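Local coordinates for protein Old Yellow Enzyme (Pichia, PDB 6AGZ) that probably catalyses the flavin mononucleotide-dependent reduction of the carbon-carbon double bond of enone compounds, as an Old Yellow Enzyme built on a TIM barrel, at residues Ala45-Leu50 with Thr400-Ala405; Tyr52-Ala57 with His101-His106; Phe197-Ala202 with Gln247-Val252. One frame throughout, in Å; residues are numbered along the deposited sequence.

Contact 1: residues Ala45-Leu50 with Thr400-Ala405; sequences ATDSML and TPQPLA
Asp47 grips both backbone polar groups of Gln402 at once, using its own N-H and its carboxylate. Asp47 N donates to Gln402 O at 2.8 Å, nearly along the C=O axis, and Gln402 N returns a bond of 2.8 Å to Asp47 OD1. The second bond reaches OD1 from above the carboxylate plane, 39° out of it. CG of Asp47 sits between the backbone N and the carbonyl carbon (chi1 52°), close to the N-H that binds the same residue. OD1 and Gln402 O, both acceptors, consequently lie only 3.0 Å apart without bonding. The other oxygen, OD2, accepts a hydrogen bond from a water that also donates to Thr400 O. Leu404 N adds a bond to Ala45 O at 3.0 Å. Together with the Asp47 N to Gln402 O bond, this makes Thr46 and Pro403 a single antiparallel bridge, a non-hydrogen-bonded pair. The C-terminal tail of the chain is thereby fastened to the start of helix 47-57, the helix that follows the first strand of the TIM barrel. Thr46 is its N-cap and forms a capping box with Met49, in which Thr46 OG1 weakly accepts Met49 N and the thioether SD of Met49 weakly accepts Thr46 N; Thr46 OG1 is also bonded to Arg38 O. Beside the cap, CB of Pro401 meets Ser48 OG at 3.3 Å, and that hydroxyl is hydrogen-bonded to Asn376. Leu404 CD1 lies 3.4 Å from Thr46 O. The Leu404 side chain crosses that of Leu50 at about a right angle, CD2 to CD2 at 3.7 Å, and also touches Ala92 of helix 87-102, while the backbone O of Leu404 is hydrogen-bonded to Lys95 NZ.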
# COMPACT_ATOMS: atom_id res chain seq x y z
N ALA A 45 -37.34 -9.05 -10.88
CA ALA A 45 -37.05 -10.24 -10.09
C ALA A 45 -38.20 -11.23 -10.18
O ALA A 45 -39.37 -10.85 -10.29
CB ALA A 45 -36.77 -9.87 -8.64
N THR A 46 -37.86 -12.52 -10.11
CA THR A 46 -38.81 -13.59 -10.36
C THR A 46 -39.06 -14.41 -9.10
O THR A 46 -38.32 -14.34 -8.12
CB THR A 46 -38.33 -14.50 -11.48
OG1 THR A 46 -37.03 -15.01 -11.16
CG2 THR A 46 -38.25 -13.73 -12.80
N ASP A 47 -40.14 -15.20 -9.15
CA ASP A 47 -40.45 -16.13 -8.07
C ASP A 47 -39.31 -17.12 -7.85
O ASP A 47 -39.03 -17.53 -6.71
CB ASP A 47 -41.75 -16.86 -8.37
CG ASP A 47 -41.76 -17.50 -9.76
OD1 ASP A 47 -40.84 -17.20 -10.55
OD2 ASP A 47 -42.68 -18.28 -10.05
N SER A 48 -38.64 -17.51 -8.93
CA SER A 48 -37.47 -18.38 -8.82
C SER A 48 -36.39 -17.73 -7.96
O SER A 48 -35.78 -18.38 -7.11
CB SER A 48 -36.93 -18.71 -10.21
OG SER A 48 -37.91 -19.34 -11.01
N MET A 49 -36.13 -16.44 -8.19
CA MET A 49 -35.16 -15.73 -7.36
C MET A 49 -35.63 -15.64 -5.92
O MET A 49 -34.82 -15.70 -4.99
CB MET A 49 -34.92 -14.33 -7.94
CG MET A 49 -34.25 -14.34 -9.30
SD MET A 49 -34.24 -12.71 -10.07
CE MET A 49 -33.45 -11.74 -8.79
N LEU A 50 -36.94 -15.48 -5.71
CA LEU A 50 -37.48 -15.39 -4.36
C LEU A 50 -37.23 -16.68 -3.58
O LEU A 50 -36.76 -16.65 -2.44
CB LEU A 50 -38.97 -15.06 -4.40
CG LEU A 50 -39.66 -14.81 -3.06
CD1 LEU A 50 -38.74 -14.10 -2.10
CD2 LEU A 50 -40.94 -14.02 -3.25
N THR A 400 -41.27 -22.20 -15.96
CA THR A 400 -40.84 -20.89 -16.42
C THR A 400 -40.92 -19.89 -15.28
O THR A 400 -41.99 -19.75 -14.67
CB THR A 400 -41.70 -20.43 -17.59
OG1 THR A 400 -41.94 -21.54 -18.47
CG2 THR A 400 -40.99 -19.33 -18.37
N PRO A 401 -39.84 -19.18 -14.95
CA PRO A 401 -39.91 -18.17 -13.88
C PRO A 401 -40.91 -17.08 -14.21
O PRO A 401 -41.11 -16.71 -15.37
CB PRO A 401 -38.48 -17.62 -13.82
CG PRO A 401 -37.63 -18.72 -14.38
CD PRO A 401 -38.47 -19.37 -15.44
N GLN A 402 -41.56 -16.56 -13.17
CA GLN A 402 -42.57 -15.53 -13.29
C GLN A 402 -42.17 -14.30 -12.48
O GLN A 402 -41.65 -14.44 -11.37
CB GLN A 402 -43.93 -16.04 -12.81
CG GLN A 402 -44.43 -17.28 -13.53
CD GLN A 402 -44.88 -16.98 -14.95
OE1 GLN A 402 -45.37 -15.89 -15.24
NE2 GLN A 402 -44.72 -17.95 -15.84
N PRO A 403 -42.41 -13.10 -13.00
CA PRO A 403 -42.06 -11.89 -12.25
C PRO A 403 -42.90 -11.75 -10.99
O PRO A 403 -44.06 -12.18 -10.93
CB PRO A 403 -42.35 -10.76 -13.24
CG PRO A 403 -43.37 -11.33 -14.17
CD PRO A 403 -43.03 -12.78 -14.31
N LEU A 404 -42.29 -11.15 -9.97
CA LEU A 404 -42.97 -10.95 -8.70
C LEU A 404 -43.86 -9.72 -8.69
O LEU A 404 -44.65 -9.55 -7.76
CB LEU A 404 -41.93 -10.84 -7.57
CG LEU A 404 -41.16 -12.13 -7.29
CD1 LEU A 404 -39.93 -11.85 -6.43
CD2 LEU A 404 -42.07 -13.14 -6.61
N ALA A 405 -43.76 -8.86 -9.70
CA ALA A 405 -44.58 -7.66 -9.79
C ALA A 405 -44.64 -7.14 -11.22
O ALA A 405 -45.31 -6.16 -11.51
CB ALA A 405 -44.04 -6.58 -8.86
O HOH W 1 -42.35 -20.14 -11.94

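Contact 2: residues Tyr52-Ala57 with His101-His106; sequences YYSQRA and HKKGSH
A Schellman motif with Gly104 at positive phi (95°) turns the chain out of helix 87-102 and sets Lys103 and Ser105 against Ala57, in the last turn of helix 47-57. These are the first two helices of the barrel wall, and the turn leads directly into strand 106-112. The methyl of Ala57 meets both neighbours: its CB is 3.5 Å from Lys103 CB, a tight approach, and 3.6 Å from Ser105 CB. Next to this apolar contact Ser105 OG donates to Ala57 O at 2.6 Å, well off the line of the carbonyl (C=O...OG angle 113°). The same hydroxyl has a weak bond with Gly61 N. An alanine in place of Ser105 would keep the CB packing but would probably leave Ala57 O without this donor and Gly61 N without its weak partner. Lys103 bends about its CB-CG bond and passes alongside the carbonyl of Ser54, CG 3.6 Å from Ser54 O. Its NZ forms a salt bridge with Glu99, which is also hydrogen-bonded to Ser54 OG; the exact place of NZ is doubtful. The charge of Lys103 is thus probably balanced largely by Glu99, and the secure polar link between the segments is the hydroxyl of Ser105, which supplies a donor to a carbonyl in the final turn of helix 47-57.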
# COMPACT_ATOMS: atom_id res chain seq x y z
N TYR A 52 -34.95 -18.79 -4.39
CA TYR A 52 -33.50 -18.93 -4.39
C TYR A 52 -32.88 -18.26 -3.17
O TYR A 52 -32.07 -18.86 -2.45
CB TYR A 52 -32.95 -18.34 -5.69
CG TYR A 52 -31.45 -18.24 -5.81
CD1 TYR A 52 -30.69 -19.34 -6.21
CD2 TYR A 52 -30.79 -17.04 -5.57
CE1 TYR A 52 -29.31 -19.24 -6.34
CE2 TYR A 52 -29.42 -16.94 -5.70
CZ TYR A 52 -28.69 -18.04 -6.09
OH TYR A 52 -27.32 -17.93 -6.22
N TYR A 53 -33.25 -17.00 -2.91
CA TYR A 53 -32.74 -16.32 -1.73
C TYR A 53 -33.42 -16.80 -0.45
O TYR A 53 -32.83 -16.73 0.63
CB TYR A 53 -32.92 -14.81 -1.87
CG TYR A 53 -32.00 -14.18 -2.90
CD1 TYR A 53 -30.67 -13.92 -2.60
CD2 TYR A 53 -32.46 -13.86 -4.17
CE1 TYR A 53 -29.82 -13.35 -3.53
CE2 TYR A 53 -31.62 -13.29 -5.11
CZ TYR A 53 -30.31 -13.04 -4.79
OH TYR A 53 -29.47 -12.47 -5.72
N SER A 54 -34.66 -17.29 -0.56
CA SER A 54 -35.38 -17.77 0.62
C SER A 54 -34.69 -18.98 1.23
O SER A 54 -34.51 -19.06 2.45
CB SER A 54 -36.83 -18.09 0.26
OG SER A 54 -37.52 -18.66 1.35
N GLN A 55 -34.31 -19.95 0.39
CA GLN A 55 -33.64 -21.14 0.89
C GLN A 55 -32.31 -20.81 1.55
O GLN A 55 -31.90 -21.48 2.50
CB GLN A 55 -33.43 -22.15 -0.24
CG GLN A 55 -34.71 -22.63 -0.89
CD GLN A 55 -34.45 -23.58 -2.04
OE1 GLN A 55 -33.54 -24.40 -1.99
NE2 GLN A 55 -35.25 -23.46 -3.10
N ARG A 56 -31.63 -19.77 1.07
CA ARG A 56 -30.34 -19.38 1.62
C ARG A 56 -30.48 -18.44 2.81
O ARG A 56 -29.50 -18.24 3.54
CB ARG A 56 -29.49 -18.73 0.53
CG ARG A 56 -29.01 -19.76 -0.48
CD ARG A 56 -28.69 -19.19 -1.84
NE ARG A 56 -28.22 -20.25 -2.73
CZ ARG A 56 -29.03 -21.11 -3.35
NH1 ARG A 56 -30.34 -21.04 -3.17
NH2 ARG A 56 -28.52 -22.05 -4.13
N ALA A 57 -31.66 -17.86 3.03
CA ALA A 57 -31.93 -17.13 4.25
C ALA A 57 -32.47 -18.02 5.36
O ALA A 57 -32.47 -17.61 6.53
CB ALA A 57 -32.91 -15.98 3.97
N HIS A 101 -35.96 -11.51 5.37
CA HIS A 101 -36.04 -11.10 6.77
C HIS A 101 -36.98 -12.01 7.56
O HIS A 101 -36.73 -12.29 8.74
CB HIS A 101 -36.48 -9.65 6.88
CG HIS A 101 -35.42 -8.66 6.51
ND1 HIS A 101 -35.70 -7.40 6.04
CD2 HIS A 101 -34.07 -8.75 6.55
CE1 HIS A 101 -34.57 -6.75 5.81
NE2 HIS A 101 -33.57 -7.55 6.11
N LYS A 102 -38.07 -12.46 6.94
CA LYS A 102 -38.95 -13.42 7.60
C LYS A 102 -38.19 -14.69 7.94
O LYS A 102 -38.42 -15.30 8.99
CB LYS A 102 -40.15 -13.72 6.70
CG LYS A 102 -41.20 -14.63 7.32
CD LYS A 102 -42.29 -14.96 6.31
CE LYS A 102 -43.28 -15.96 6.87
NZ LYS A 102 -44.23 -16.46 5.83
N LYS A 103 -37.27 -15.10 7.07
CA LYS A 103 -36.43 -16.26 7.32
C LYS A 103 -35.47 -16.06 8.49
O LYS A 103 -34.92 -17.04 8.99
CB LYS A 103 -35.64 -16.60 6.06
CG LYS A 103 -36.37 -17.51 5.09
CD LYS A 103 -36.86 -18.76 5.78
CE LYS A 103 -37.94 -19.44 4.97
NZ LYS A 103 -37.54 -19.56 3.54
N GLY A 104 -35.25 -14.82 8.93
CA GLY A 104 -34.32 -14.54 10.00
C GLY A 104 -32.93 -14.15 9.55
O GLY A 104 -32.02 -14.11 10.39
N SER A 105 -32.73 -13.87 8.27
CA SER A 105 -31.44 -13.43 7.74
C SER A 105 -31.51 -11.96 7.36
O SER A 105 -32.53 -11.28 7.55
CB SER A 105 -31.03 -14.29 6.55
OG SER A 105 -30.81 -15.64 6.94
N HIS A 106 -30.40 -11.46 6.82
CA HIS A 106 -30.27 -10.07 6.42
C HIS A 106 -29.66 -10.02 5.02
O HIS A 106 -28.97 -10.95 4.60
CB HIS A 106 -29.42 -9.29 7.42
CG HIS A 106 -29.71 -9.64 8.85
ND1 HIS A 106 -30.55 -8.88 9.64
CD2 HIS A 106 -29.29 -10.66 9.62
CE1 HIS A 106 -30.63 -9.42 10.84
NE2 HIS A 106 -29.87 -10.51 10.86

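Contact 3: residues Phe197-Ala202 with Gln247-Val252; sequences FIQTTA and QGSGGV
The chain leaving helix 193-198 passes crosswise to the irregular loop 247-252, nearest at Thr201 and Gly250, whose CA atoms are 5.8 Å apart. The two segments follow the fourth and fifth strands of the TIM barrel, 183-187 and 236-240, and so lie on the C-terminal side of the barrel, where the flavin of this family binds; Ser249 has its side chain about 12 Å from the bound flavin mononucleotide. Gln199, just past helix 193-198, reaches across with its amide. A bend at chi2 (-70°) turns CD toward Ser249, whose CB packs 3.8 Å from that carbon. Gly250 N donates to Gln199 OE1 at 3.0 Å, approaching from well above the amide plane, 68° out of it. The other end of the amide, NE2, is bonded to Asp195 OD1, while Asp195 OD2 is hydrogen-bonded to Ser249 OG. One carboxylate therefore holds a side chain from each loop, which fixes the rotation of the Gln199 amide and places OE1 in front of Gly250. Two waters extend the join to Gly251: one lies 2.9 Å from Gln199 OE1 and close to Gly251 O, the other weakly links Gln199 NE2 with Gly251 N. Phe262 of helix 258-274 also touches Gln199. Glycines suit the second loop, since Gly248 and Gly251 have positive phi and a CB on Gly250 would point at the first loop, only 3.3 Å from Thr201 CG2. Thr201 completes the contact with its two branches. OG1, held between the backbone N and the carbonyl carbon (chi1 53°), donates to Gly248 O at 2.8 Å, and the methyl CG2 rests 3.8 Å from Gly250 CA.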
# COMPACT_ATOMS: atom_id res chain seq x y z
N PHE A 197 -12.86 3.88 -13.96
CA PHE A 197 -12.37 5.19 -13.54
C PHE A 197 -11.14 5.07 -12.66
O PHE A 197 -10.28 5.96 -12.68
CB PHE A 197 -13.48 5.97 -12.82
CG PHE A 197 -14.35 6.77 -13.75
CD1 PHE A 197 -15.42 6.19 -14.40
CD2 PHE A 197 -14.08 8.11 -13.97
CE1 PHE A 197 -16.21 6.93 -15.26
CE2 PHE A 197 -14.87 8.86 -14.83
CZ PHE A 197 -15.94 8.27 -15.47
N ILE A 198 -11.04 3.99 -11.88
CA ILE A 198 -9.88 3.82 -11.01
C ILE A 198 -8.64 3.42 -11.79
O ILE A 198 -7.52 3.84 -11.46
CB ILE A 198 -10.21 2.80 -9.90
CG1 ILE A 198 -11.36 3.30 -9.03
CG2 ILE A 198 -8.99 2.52 -9.04
CD1 ILE A 198 -11.85 2.28 -8.03
N GLN A 199 -8.80 2.63 -12.85
CA GLN A 199 -7.66 1.99 -13.51
C GLN A 199 -6.98 2.94 -14.50
O GLN A 199 -7.65 3.62 -15.28
CB GLN A 199 -8.12 0.73 -14.25
CG GLN A 199 -8.70 -0.35 -13.34
CD GLN A 199 -7.65 -1.01 -12.47
OE1 GLN A 199 -6.45 -0.97 -12.78
NE2 GLN A 199 -8.08 -1.61 -11.37
N THR A 200 -5.65 2.97 -14.45
CA THR A 200 -4.88 3.74 -15.43
C THR A 200 -5.06 3.18 -16.84
O THR A 200 -5.01 3.93 -17.82
CB THR A 200 -3.40 3.75 -15.06
OG1 THR A 200 -2.93 2.40 -14.91
CG2 THR A 200 -3.17 4.51 -13.76
N THR A 201 -5.27 1.86 -16.96
CA THR A 201 -5.45 1.26 -18.27
C THR A 201 -6.71 1.77 -18.96
O THR A 201 -6.74 1.87 -20.19
CB THR A 201 -5.52 -0.27 -18.15
OG1 THR A 201 -6.51 -0.63 -17.17
CG2 THR A 201 -4.17 -0.83 -17.73
N ALA A 202 -7.74 2.11 -18.19
CA ALA A 202 -9.02 2.51 -18.75
C ALA A 202 -9.28 4.01 -18.70
O ALA A 202 -10.09 4.50 -19.49
CB ALA A 202 -10.17 1.79 -18.03
N GLN A 247 -11.34 -7.81 -17.67
CA GLN A 247 -11.87 -6.75 -18.53
C GLN A 247 -10.91 -5.56 -18.61
O GLN A 247 -11.31 -4.40 -18.48
CB GLN A 247 -13.26 -6.31 -18.06
CG GLN A 247 -14.34 -7.33 -18.38
CD GLN A 247 -15.70 -6.93 -17.84
OE1 GLN A 247 -16.73 -7.25 -18.43
NE2 GLN A 247 -15.71 -6.25 -16.70
N GLY A 248 -9.63 -5.86 -18.83
CA GLY A 248 -8.64 -4.84 -19.10
C GLY A 248 -8.12 -4.08 -17.90
O GLY A 248 -7.33 -3.14 -18.09
N SER A 249 -8.52 -4.44 -16.69
CA SER A 249 -7.97 -3.79 -15.50
C SER A 249 -6.48 -4.10 -15.37
O SER A 249 -6.01 -5.16 -15.78
CB SER A 249 -8.73 -4.23 -14.25
OG SER A 249 -10.03 -3.67 -14.23
N GLY A 250 -5.75 -3.16 -14.78
CA GLY A 250 -4.30 -3.24 -14.82
C GLY A 250 -3.68 -4.17 -13.79
O GLY A 250 -2.63 -4.76 -14.06
N GLY A 251 -4.33 -4.34 -12.64
CA GLY A 251 -3.73 -5.13 -11.58
C GLY A 251 -2.36 -4.59 -11.20
O GLY A 251 -2.11 -3.38 -11.22
N VAL A 252 -1.45 -5.51 -10.85
CA VAL A 252 -0.09 -5.12 -10.51
C VAL A 252 0.69 -4.57 -11.69
O VAL A 252 1.77 -3.98 -11.50
CB VAL A 252 0.69 -6.31 -9.91
CG1 VAL A 252 0.10 -6.70 -8.56
CG2 VAL A 252 0.65 -7.49 -10.87
O HOH W 2 -4.44 -1.59 -10.80
O HOH W 3 -6.77 -3.99 -10.83

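Contacts 1 and 2 share helix 47-57: contact 1 holds its first turn and contact 2 its last, their centres 16 Å apart. Along the chain, contact 1 joins positions near the two ends and so encloses the other two, which follow one another in series. Contact 3 lies on the opposite side of the chain's centre, its centre 36 Å from those of contacts 1 and 2, and it touches neither. The first barrel helix is thus tied to the C-terminal tail at one end and to the turn after helix 87-102 at the other, whereas contact 3 joins two loops that follow the fourth and fifth strands of the same barrel.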